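Local atomic coordinates of extracellular solute-binding protein, family 3 (Methylophaga aminisulfidivorans MP, PDB entry 5SV6), a protein that is of unknown function but has a periplasmic binding protein-like architecture and is probably linked to the methanol dehydrogenase system. Residues T46-A51 and E83-D88; D76-E81 and Q262-E267; E97-N102 and S254-S259; N68-I73 and P277-V282. All blocks are in the same frame, centred on the assembly; numbering follows the deposited sequence.

How the contacts relate
The centres of the four contacts are 11 to 20 Å apart. Contacts 1 and 3 are nearest each other and reach the same mixed sheet: Cys-50 of strand 47-52 packs on helix 94-99, which contact 3 joins to the end region of strand 247-257. Helix 66-77 serves contacts 2 and 4, its C-terminal end meeting helix 262-274 and its middle meeting helix 276-286. Along the chain, both segments of contact 1 precede those of contact 3, whereas they are interleaved with those of contacts 2 and 4. Contacts 2, 3 and 4 thus bring the last strand and helices of the chain, residues 247-286, back onto its early elements.

Contact 1: residues T46-A51 and E83-D88; sequences TLKVCA and EFVWSD
Lys-48 and Glu-83 lie alongside each other on one face of the sheet, both side chains pointing the same way. Glu-83 is extended, with CG anti to its backbone N (chi1 175°), which lays the carboxylate along the aliphatic arm of Lys-48, where OE2 comes 3.5 Å from CE. The charges meet less closely: NZ to OE2 is 4.0 Å, a long salt bridge. Lys-48 CE also touches Val-85 CG2 at 4.0 Å. Cutting Lys-48 back to an alanine removes the whole arm and would probably leave the Glu-83 carboxylate without this opposite charge and uncover the Val-85 methyl. Beneath these side chains run the backbones of strands 47-52 and 82-87, parallel neighbours joined by helix 66-77 in a beta-alpha-beta crossover; five N-H...O bonds join them, among them Val-85 N to Val-49 O at 2.8 Å. On the other face, Phe-84 and Val-49 lie side by side, with CE1 4.0 Å from CG1. Ala-51 CB meets two aromatic residues, coming 3.8 Å from Phe-84 CD1 and 3.8 Å from Trp-86 CZ3. Helix 66-77 covers this aromatic side through Asn-68 and Ala-71, while on the Lys-48 face Cys-50 forms a disulfide with Cys-104.

Contact 2: residues D76-E81 and Q262-E267; sequences DTMDRE and QELLKE
Arg-80 meets Glu-267 in a salt bridge that is also a hydrogen bond, with NH2 donating to OE1 at 3.3 Å and an N-H...O angle of 158°. The acceptor lies near the guanidinium plane, but the donor reaches OE1 from above the carboxylate plane, and the two flat groups are turned 60° apart. The length and this tilt argue for a modest bond. A second tie holds the guanidinium, because its NH1 is hydrogen-bonded to Thr-46 O; the extended arm of Arg-80 from CG to NE thus ends between a backbone carbonyl and a carboxylate.

The apolar part rests on Met-78, a selenomethionine. Its chain bends at the last torsion (chi3 74°), and CE lies 3.6 Å from Glu-267 CB and 4.0 Å from Leu-264 CD1. That same Leu-264 methyl sits over one face of the Arg-80 guanidinium, toward its rim.

Backbone geometry sets up the donor side. Asp-79 has positive phi and closes a Schellman motif, with its N bonded to Asp-76 O at 3.0 Å, and the chain then turns to Arg-80.

The contact lies where helix 66-77 ends before strand 82-87. Met-78 packs against Ile-268 and Ala-271 of helix 262-274 on one hand and Leu-47 of strand 47-52 on the other, while Leu-264 touches Asp-105.

Contact 3: residues E97-N102 and S254-S259; sequences EKLLKN and SIAVRS
Arg-258 donates from NH1 to the carbonyl oxygen of Leu-99, with NH1 3.0 Å from O and an N-H...O angle of 155°. The oxygen lies almost in the guanidinium plane, so the group meets it edge-on. One face of the guanidinium carries Asn-102 OD1, offset toward the rim; OD1 is 3.3 Å from NE, but the angle is too poor for a hydrogen bond, and the amide and guanidinium planes are 40° apart. Leu-99 packs against the backbone of Val-257 and Arg-258 and against the arginine head: its CD2 is 3.9 Å from Val-257 C, and its CD1 is 3.9 Å from Arg-258 NH1.

A bend at chi3 (-68°) turns the guanidinium so that its NH1 edge faces Leu-99 O. Further anchors fix the head: NH2 forms salt bridges with Asp-105 and Asp-261, and NH1 also bonds Cys-104 O, which ties it to the loop after helix 94-99 and to the residue just ahead of helix 262-274. Leu-99 O has two donors, since Asn-102 N reaches it at 3.1 Å.

That second bond belongs to a Schellman motif, in which Asn-102, with positive phi, ends helix 94-99 and Gln-103 N bonds Lys-98 O. The arrangement is a helix C-terminus met by a cationic side chain, which would probably suit the negative end of the helix dipole, placed near the end of strand 247-257.

Contact 4: residues N68-I73 and P277-V282; sequences NQLAKI and PKIKAV
Two antiparallel helices, 66-77 and 276-286, pack here as a pair beside the mixed sheet of the periplasmic binding protein-like fold: their short segments run at 170° to each other, with axes 10.0 Å apart. No hydrogen bond joins residues 68-73 to 277-282, and the contact is held by aliphatic branches. Val-282 points into the seam and turns one methyl to Leu-70 and the other to Ile-73. Its CG1, anti to the backbone N (chi1 166°), lies 3.9 Å from Leu-70 CD2, while CG2 comes 3.6 Å from Ile-73 CD1. Ile-73 and Val-282 each reach toward the opposite helix and overlap along their sides, whereas Leu-70 approaches Val-282 at a slant. With an alanine at this position both gamma methyls are gone, which would probably open a gap facing Leu-70 CD2 and Ile-73 CD1.

Gln-69 borders the seam on the exposed side, its NE2 lying 3.9 Å from Val-282 CG2 without any polar partner across the contact. On the buried side Leu-70 CD2 also meets Ile-279 CG2 at 4.0 Å. The sheet lies beneath these two: Leu-70 touches Met-108 of strand 106-111, and both Leu-70 and Ile-279 rest on Tyr-123 of strand 118-133.

Ile-73 reaches along the partner helix with its delta carbon. CD1 passes 3.7 Å from Lys-278 O and 3.9 Å from Lys-278 CB, so the stem of that lysine is used while the rest of its chain extends clear of the seam. The other branch of Ile-73 faces Ile-279, with CG2 lying 4.1 Å from Ile-279 CG1.

Contact 1: residues T46-A51 and E83-D88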
# COMPACT_ATOMS: atom_id res chain seq x y z
N THR A 46 -18.88 14.30 -14.68
CA THR A 46 -18.18 14.14 -13.40
C THR A 46 -17.47 12.80 -13.29
O THR A 46 -17.86 11.83 -13.92
CB THR A 46 -19.15 14.24 -12.21
OG1 THR A 46 -19.85 13.01 -12.06
CG2 THR A 46 -20.13 15.39 -12.40
N LEU A 47 -16.42 12.75 -12.47
CA LEU A 47 -15.73 11.50 -12.19
C LEU A 47 -15.98 11.11 -10.74
O LEU A 47 -15.48 11.76 -9.82
CB LEU A 47 -14.22 11.64 -12.42
CG LEU A 47 -13.40 10.35 -12.37
CD1 LEU A 47 -13.68 9.47 -13.60
CD2 LEU A 47 -11.89 10.63 -12.25
N LYS A 48 -16.80 10.09 -10.53
CA LYS A 48 -17.13 9.67 -9.17
C LYS A 48 -16.09 8.68 -8.66
O LYS A 48 -16.04 7.53 -9.11
CB LYS A 48 -18.53 9.06 -9.10
CG LYS A 48 -19.64 10.03 -9.51
CD LYS A 48 -21.01 9.37 -9.43
CE LYS A 48 -21.41 9.11 -7.99
NZ LYS A 48 -22.86 8.79 -7.84
N VAL A 49 -15.28 9.13 -7.70
CA VAL A 49 -14.18 8.33 -7.18
C VAL A 49 -14.51 7.78 -5.80
O VAL A 49 -14.77 8.55 -4.87
CB VAL A 49 -12.89 9.18 -7.10
CG1 VAL A 49 -11.77 8.42 -6.37
CG2 VAL A 49 -12.46 9.63 -8.51
N CYS A 50 -14.52 6.46 -5.69
CA CYS A 50 -14.67 5.78 -4.41
C CYS A 50 -13.41 6.02 -3.58
O CYS A 50 -12.31 5.71 -4.04
CB CYS A 50 -14.85 4.26 -4.61
SG CYS A 50 -16.01 3.72 -5.93
N ALA A 51 -13.54 6.57 -2.38
CA ALA A 51 -12.36 6.81 -1.54
C ALA A 51 -12.63 6.67 -0.06
O ALA A 51 -13.75 6.90 0.42
CB ALA A 51 -11.74 8.20 -1.82
N GLU A 83 -15.88 14.14 -8.07
CA GLU A 83 -16.83 13.90 -6.99
C GLU A 83 -16.34 12.69 -6.19
O GLU A 83 -16.34 11.57 -6.69
CB GLU A 83 -18.22 13.62 -7.58
CG GLU A 83 -19.28 13.23 -6.57
CD GLU A 83 -20.63 12.94 -7.21
OE1 GLU A 83 -20.87 13.39 -8.36
OE2 GLU A 83 -21.46 12.26 -6.57
N PHE A 84 -15.93 12.91 -4.95
CA PHE A 84 -15.59 11.80 -4.08
C PHE A 84 -16.83 11.16 -3.47
O PHE A 84 -17.76 11.85 -3.07
CB PHE A 84 -14.69 12.25 -2.95
CG PHE A 84 -13.28 12.50 -3.36
CD1 PHE A 84 -12.44 11.45 -3.69
CD2 PHE A 84 -12.77 13.79 -3.38
CE1 PHE A 84 -11.13 11.68 -4.06
CE2 PHE A 84 -11.46 14.03 -3.74
CZ PHE A 84 -10.64 12.96 -4.09
N VAL A 85 -16.82 9.83 -3.40
CA VAL A 85 -17.82 9.09 -2.65
C VAL A 85 -17.08 8.42 -1.52
O VAL A 85 -16.28 7.51 -1.74
CB VAL A 85 -18.51 8.03 -3.53
CG1 VAL A 85 -19.41 7.14 -2.69
CG2 VAL A 85 -19.28 8.70 -4.65
N TRP A 86 -17.32 8.90 -0.31
CA TRP A 86 -16.52 8.51 0.86
C TRP A 86 -17.05 7.27 1.53
O TRP A 86 -18.26 7.11 1.70
CB TRP A 86 -16.44 9.68 1.87
CG TRP A 86 -15.85 10.94 1.27
CD1 TRP A 86 -16.53 12.07 0.89
CD2 TRP A 86 -14.47 11.18 0.99
NE1 TRP A 86 -15.65 13.00 0.39
CE2 TRP A 86 -14.38 12.48 0.44
CE3 TRP A 86 -13.30 10.43 1.15
CZ2 TRP A 86 -13.16 13.04 0.04
CZ3 TRP A 86 -12.09 10.98 0.76
CH2 TRP A 86 -12.03 12.28 0.21
N SER A 87 -16.13 6.38 1.90
CA SER A 87 -16.46 5.19 2.68
C SER A 87 -15.86 5.28 4.07
O SER A 87 -14.75 5.78 4.25
CB SER A 87 -15.94 3.93 1.99
OG SER A 87 -15.93 2.83 2.90
N ASP A 88 -16.60 4.79 5.06
CA ASP A 88 -16.14 4.81 6.43
C ASP A 88 -15.38 3.54 6.75
O ASP A 88 -14.82 3.39 7.83
CB ASP A 88 -17.33 4.94 7.38
CG ASP A 88 -18.15 6.17 7.09
OD1 ASP A 88 -17.63 7.28 7.30
OD2 ASP A 88 -19.31 6.02 6.63

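Contact 2: residues D76-E81 and Q262-E267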
# COMPACT_ATOMS: atom_id res chain seq x y z
N ASP A 76 -9.10 16.31 -13.74
CA ASP A 76 -8.71 17.49 -14.51
C ASP A 76 -8.32 17.10 -15.94
O ASP A 76 -8.74 17.73 -16.91
CB ASP A 76 -7.52 18.21 -13.87
CG ASP A 76 -7.90 19.00 -12.62
OD1 ASP A 76 -9.11 19.15 -12.33
OD2 ASP A 76 -6.98 19.49 -11.93
N THR A 77 -7.52 16.05 -16.05
CA THR A 77 -7.03 15.57 -17.34
C THR A 77 -8.16 15.08 -18.24
O THR A 77 -8.09 15.22 -19.47
CB THR A 77 -5.97 14.48 -17.15
OG1 THR A 77 -4.95 14.97 -16.28
CG2 THR A 77 -5.35 14.06 -18.49
N MSE A 78 -9.21 14.55 -17.64
CA MSE A 78 -10.37 14.06 -18.37
C MSE A 78 -11.41 15.14 -18.57
O MSE A 78 -12.48 14.88 -19.13
CB MSE A 78 -11.00 12.87 -17.63
CG MSE A 78 -10.07 11.70 -17.45
SE MSE A 78 -10.84 10.32 -16.31
CE MSE A 78 -12.13 9.61 -17.59
N ASP A 79 -11.11 16.35 -18.10
CA ASP A 79 -12.07 17.45 -18.12
C ASP A 79 -13.38 17.12 -17.41
O ASP A 79 -14.48 17.45 -17.89
CB ASP A 79 -12.34 17.91 -19.56
CG ASP A 79 -11.10 18.47 -20.22
OD1 ASP A 79 -10.42 19.31 -19.60
OD2 ASP A 79 -10.79 18.06 -21.36
N ARG A 80 -13.28 16.47 -16.26
CA ARG A 80 -14.47 16.17 -15.48
C ARG A 80 -14.43 16.83 -14.11
O ARG A 80 -13.35 17.11 -13.58
CB ARG A 80 -14.62 14.66 -15.31
CG ARG A 80 -14.88 13.91 -16.60
CD ARG A 80 -14.86 12.43 -16.32
NE ARG A 80 -15.20 11.61 -17.48
CZ ARG A 80 -16.18 10.72 -17.49
NH1 ARG A 80 -16.93 10.54 -16.41
NH2 ARG A 80 -16.41 10.01 -18.58
N GLU A 81 -15.60 17.06 -13.53
CA GLU A 81 -15.65 17.52 -12.16
C GLU A 81 -15.48 16.33 -11.22
O GLU A 81 -16.20 15.34 -11.32
CB GLU A 81 -16.98 18.22 -11.87
CG GLU A 81 -17.18 18.49 -10.40
CD GLU A 81 -18.31 19.45 -10.13
OE1 GLU A 81 -19.31 19.41 -10.87
OE2 GLU A 81 -18.18 20.25 -9.17
N GLN A 262 -16.04 -0.31 -20.07
CA GLN A 262 -14.90 -0.30 -20.96
C GLN A 262 -14.64 1.07 -21.59
O GLN A 262 -13.48 1.43 -21.83
CB GLN A 262 -15.05 -1.39 -22.04
CG GLN A 262 -14.92 -2.81 -21.46
CD GLN A 262 -13.49 -3.13 -21.02
OE1 GLN A 262 -12.53 -2.82 -21.73
NE2 GLN A 262 -13.35 -3.73 -19.84
N GLU A 263 -15.68 1.85 -21.85
CA GLU A 263 -15.46 3.15 -22.47
C GLU A 263 -14.76 4.09 -21.48
O GLU A 263 -13.82 4.79 -21.84
CB GLU A 263 -16.76 3.77 -22.99
CG GLU A 263 -17.28 3.12 -24.26
CD GLU A 263 -16.34 3.29 -25.45
OE1 GLU A 263 -15.75 4.38 -25.60
OE2 GLU A 263 -16.21 2.33 -26.24
N LEU A 264 -15.23 4.07 -20.24
CA LEU A 264 -14.58 4.80 -19.16
C LEU A 264 -13.11 4.39 -19.01
O LEU A 264 -12.24 5.24 -18.86
CB LEU A 264 -15.32 4.56 -17.84
CG LEU A 264 -14.73 5.19 -16.57
CD1 LEU A 264 -14.71 6.70 -16.72
CD2 LEU A 264 -15.55 4.79 -15.36
N LEU A 265 -12.86 3.09 -19.04
CA LEU A 265 -11.49 2.56 -18.96
C LEU A 265 -10.58 3.13 -20.05
O LEU A 265 -9.42 3.46 -19.80
CB LEU A 265 -11.50 1.04 -19.04
CG LEU A 265 -10.13 0.34 -18.93
CD1 LEU A 265 -9.54 0.52 -17.56
CD2 LEU A 265 -10.24 -1.15 -19.26
N LYS A 266 -11.10 3.22 -21.28
CA LYS A 266 -10.32 3.80 -22.36
C LYS A 266 -9.97 5.28 -22.10
O LYS A 266 -8.84 5.70 -22.35
CB LYS A 266 -11.01 3.60 -23.73
CG LYS A 266 -11.06 2.13 -24.15
CD LYS A 266 -11.51 1.94 -25.60
CE LYS A 266 -12.88 2.53 -25.85
NZ LYS A 266 -13.35 2.34 -27.27
N GLU A 267 -10.92 6.06 -21.59
CA GLU A 267 -10.66 7.46 -21.28
C GLU A 267 -9.62 7.59 -20.16
O GLU A 267 -8.78 8.49 -20.17
CB GLU A 267 -11.95 8.19 -20.87
CG GLU A 267 -12.92 8.44 -22.01
CD GLU A 267 -14.07 9.36 -21.62
OE1 GLU A 267 -13.89 10.21 -20.71
OE2 GLU A 267 -15.15 9.23 -22.23

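Contact 3: residues E97-N102 and S254-S259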
# COMPACT_ATOMS: atom_id res chain seq x y z
N GLU A 97 -17.72 -3.02 -1.74
CA GLU A 97 -18.86 -2.36 -1.12
C GLU A 97 -19.31 -1.08 -1.82
O GLU A 97 -20.41 -0.59 -1.60
CB GLU A 97 -18.59 -2.12 0.37
CG GLU A 97 -18.15 -3.39 1.10
CD GLU A 97 -18.54 -3.41 2.56
OE1 GLU A 97 -19.75 -3.28 2.85
OE2 GLU A 97 -17.65 -3.54 3.42
N LYS A 98 -18.45 -0.53 -2.68
CA LYS A 98 -18.80 0.71 -3.35
C LYS A 98 -18.82 0.56 -4.87
O LYS A 98 -19.89 0.69 -5.50
CB LYS A 98 -17.84 1.83 -2.92
CG LYS A 98 -18.13 2.41 -1.53
CD LYS A 98 -19.50 3.09 -1.52
CE LYS A 98 -19.71 3.96 -0.29
NZ LYS A 98 -19.92 3.13 0.93
N LEU A 99 -17.66 0.30 -5.46
CA LEU A 99 -17.53 0.21 -6.92
C LEU A 99 -18.46 -0.85 -7.51
O LEU A 99 -19.25 -0.57 -8.41
CB LEU A 99 -16.09 -0.12 -7.31
CG LEU A 99 -15.77 -0.24 -8.79
CD1 LEU A 99 -15.89 1.10 -9.48
CD2 LEU A 99 -14.40 -0.83 -8.98
N LEU A 100 -18.37 -2.07 -7.01
CA LEU A 100 -19.15 -3.17 -7.57
C LEU A 100 -20.64 -3.08 -7.23
O LEU A 100 -21.44 -3.88 -7.72
CB LEU A 100 -18.59 -4.52 -7.12
CG LEU A 100 -17.18 -4.85 -7.62
CD1 LEU A 100 -16.68 -6.19 -7.07
CD2 LEU A 100 -17.14 -4.83 -9.15
N LYS A 101 -21.00 -2.12 -6.39
CA LYS A 101 -22.39 -1.87 -6.02
C LYS A 101 -22.90 -0.58 -6.63
O LYS A 101 -23.95 -0.05 -6.23
CB LYS A 101 -22.55 -1.85 -4.50
CG LYS A 101 -22.32 -3.20 -3.85
CD LYS A 101 -22.76 -3.19 -2.40
CE LYS A 101 -22.81 -4.60 -1.81
NZ LYS A 101 -21.47 -5.17 -1.52
N ASN A 102 -22.15 -0.06 -7.60
CA ASN A 102 -22.56 1.10 -8.38
C ASN A 102 -22.71 2.41 -7.59
O ASN A 102 -23.47 3.28 -7.99
CB ASN A 102 -23.84 0.81 -9.16
CG ASN A 102 -23.66 -0.30 -10.18
OD1 ASN A 102 -23.13 -0.07 -11.27
ND2 ASN A 102 -24.09 -1.51 -9.83
N SER A 254 -2.89 -0.10 -10.58
CA SER A 254 -3.77 0.43 -11.63
C SER A 254 -5.02 1.09 -11.05
O SER A 254 -5.39 0.84 -9.91
CB SER A 254 -4.24 -0.70 -12.55
OG SER A 254 -3.16 -1.33 -13.22
N ILE A 255 -5.66 1.93 -11.86
CA ILE A 255 -7.01 2.40 -11.56
C ILE A 255 -7.97 1.25 -11.83
O ILE A 255 -7.73 0.48 -12.76
CB ILE A 255 -7.41 3.56 -12.52
CG1 ILE A 255 -6.39 4.70 -12.47
CG2 ILE A 255 -8.81 4.05 -12.21
CD1 ILE A 255 -6.28 5.39 -11.14
N ALA A 256 -9.04 1.12 -11.04
CA ALA A 256 -10.05 0.09 -11.29
C ALA A 256 -11.40 0.69 -11.60
O ALA A 256 -11.81 1.68 -10.98
CB ALA A 256 -10.16 -0.86 -10.10
N VAL A 257 -12.11 0.10 -12.56
CA VAL A 257 -13.52 0.40 -12.81
C VAL A 257 -14.25 -0.94 -12.92
O VAL A 257 -13.61 -1.98 -13.02
CB VAL A 257 -13.71 1.21 -14.11
CG1 VAL A 257 -12.83 2.46 -14.11
CG2 VAL A 257 -13.38 0.35 -15.33
N ARG A 258 -15.58 -0.93 -12.91
CA ARG A 258 -16.33 -2.17 -13.16
C ARG A 258 -15.96 -2.77 -14.52
O ARG A 258 -15.64 -2.04 -15.45
CB ARG A 258 -17.84 -1.92 -13.11
CG ARG A 258 -18.36 -1.57 -11.71
CD ARG A 258 -19.84 -1.24 -11.79
NE ARG A 258 -20.06 0.01 -12.53
CZ ARG A 258 -19.95 1.21 -11.99
NH1 ARG A 258 -19.61 1.33 -10.72
NH2 ARG A 258 -20.16 2.30 -12.73
N SER A 259 -16.00 -4.10 -14.62
CA SER A 259 -15.53 -4.79 -15.83
C SER A 259 -16.26 -4.37 -17.11
O SER A 259 -15.68 -4.39 -18.20
CB SER A 259 -15.64 -6.31 -15.64
OG SER A 259 -15.42 -6.98 -16.86

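Contact 4: residues N68-I73 and P277-V282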
# COMPACT_ATOMS: atom_id res chain seq x y z
N ASN A 68 -5.73 11.10 -3.23
CA ASN A 68 -6.68 12.19 -3.40
C ASN A 68 -6.12 13.18 -4.43
O ASN A 68 -6.86 13.70 -5.28
CB ASN A 68 -6.96 12.92 -2.07
CG ASN A 68 -7.52 12.00 -1.00
OD1 ASN A 68 -7.18 12.12 0.18
ND2 ASN A 68 -8.37 11.06 -1.40
N GLN A 69 -4.82 13.44 -4.33
CA GLN A 69 -4.12 14.29 -5.29
C GLN A 69 -4.18 13.68 -6.68
O GLN A 69 -4.40 14.38 -7.67
CB GLN A 69 -2.65 14.45 -4.90
CG GLN A 69 -2.37 15.53 -3.90
CD GLN A 69 -0.96 16.06 -4.06
OE1 GLN A 69 -0.06 15.71 -3.29
NE2 GLN A 69 -0.74 16.89 -5.09
N LEU A 70 -3.95 12.37 -6.77
CA LEU A 70 -3.97 11.68 -8.05
C LEU A 70 -5.35 11.75 -8.68
O LEU A 70 -5.47 11.83 -9.90
CB LEU A 70 -3.56 10.22 -7.87
CG LEU A 70 -2.10 10.02 -7.46
CD1 LEU A 70 -1.80 8.55 -7.22
CD2 LEU A 70 -1.15 10.62 -8.52
N ALA A 71 -6.39 11.70 -7.85
CA ALA A 71 -7.76 11.73 -8.35
C ALA A 71 -8.05 13.08 -9.00
O ALA A 71 -8.73 13.16 -10.03
CB ALA A 71 -8.74 11.47 -7.20
N LYS A 72 -7.54 14.14 -8.39
CA LYS A 72 -7.70 15.49 -8.93
C LYS A 72 -7.01 15.62 -10.30
O LYS A 72 -7.60 16.12 -11.26
CB LYS A 72 -7.20 16.51 -7.89
CG LYS A 72 -7.02 17.98 -8.32
CD LYS A 72 -8.11 18.52 -9.22
CE LYS A 72 -9.51 18.34 -8.67
NZ LYS A 72 -10.35 17.79 -9.79
N ILE A 73 -5.77 15.15 -10.39
CA ILE A 73 -5.07 15.10 -11.66
C ILE A 73 -5.87 14.31 -12.71
O ILE A 73 -6.06 14.77 -13.83
CB ILE A 73 -3.67 14.48 -11.49
CG1 ILE A 73 -2.79 15.41 -10.64
CG2 ILE A 73 -3.03 14.23 -12.84
CD1 ILE A 73 -1.44 14.82 -10.29
N PRO A 277 3.62 12.66 -16.32
CA PRO A 277 4.64 13.38 -15.54
C PRO A 277 4.09 13.91 -14.21
O PRO A 277 4.80 13.82 -13.22
CB PRO A 277 5.05 14.53 -16.46
CG PRO A 277 4.77 14.02 -17.85
CD PRO A 277 3.52 13.18 -17.70
N LYS A 278 2.86 14.42 -14.21
CA LYS A 278 2.25 14.97 -12.99
C LYS A 278 1.96 13.87 -11.97
O LYS A 278 2.13 14.07 -10.76
CB LYS A 278 0.92 15.65 -13.32
CG LYS A 278 0.99 16.84 -14.26
CD LYS A 278 -0.44 17.30 -14.60
CE LYS A 278 -0.45 18.34 -15.71
NZ LYS A 278 0.26 19.57 -15.30
N ILE A 279 1.49 12.74 -12.48
CA ILE A 279 1.23 11.55 -11.66
C ILE A 279 2.51 11.04 -10.99
O ILE A 279 2.56 10.83 -9.77
CB ILE A 279 0.60 10.44 -12.52
CG1 ILE A 279 -0.84 10.82 -12.87
CG2 ILE A 279 0.64 9.10 -11.81
CD1 ILE A 279 -1.48 9.92 -13.90
N LYS A 280 3.56 10.86 -11.78
CA LYS A 280 4.85 10.45 -11.24
C LYS A 280 5.42 11.47 -10.24
O LYS A 280 6.08 11.09 -9.27
CB LYS A 280 5.86 10.19 -12.36
CG LYS A 280 5.53 8.99 -13.26
CD LYS A 280 5.43 7.69 -12.45
CE LYS A 280 5.46 6.45 -13.33
NZ LYS A 280 4.29 6.30 -14.23
N ALA A 281 5.17 12.75 -10.47
CA ALA A 281 5.67 13.80 -9.57
C ALA A 281 5.04 13.72 -8.17
O ALA A 281 5.73 13.87 -7.17
CB ALA A 281 5.45 15.17 -10.17
N VAL A 282 3.74 13.49 -8.12
CA VAL A 282 3.05 13.29 -6.85
C VAL A 282 3.64 12.10 -6.10
O VAL A 282 3.93 12.19 -4.91
CB VAL A 282 1.54 13.06 -7.07
CG1 VAL A 282 0.87 12.53 -5.79
CG2 VAL A 282 0.87 14.35 -7.52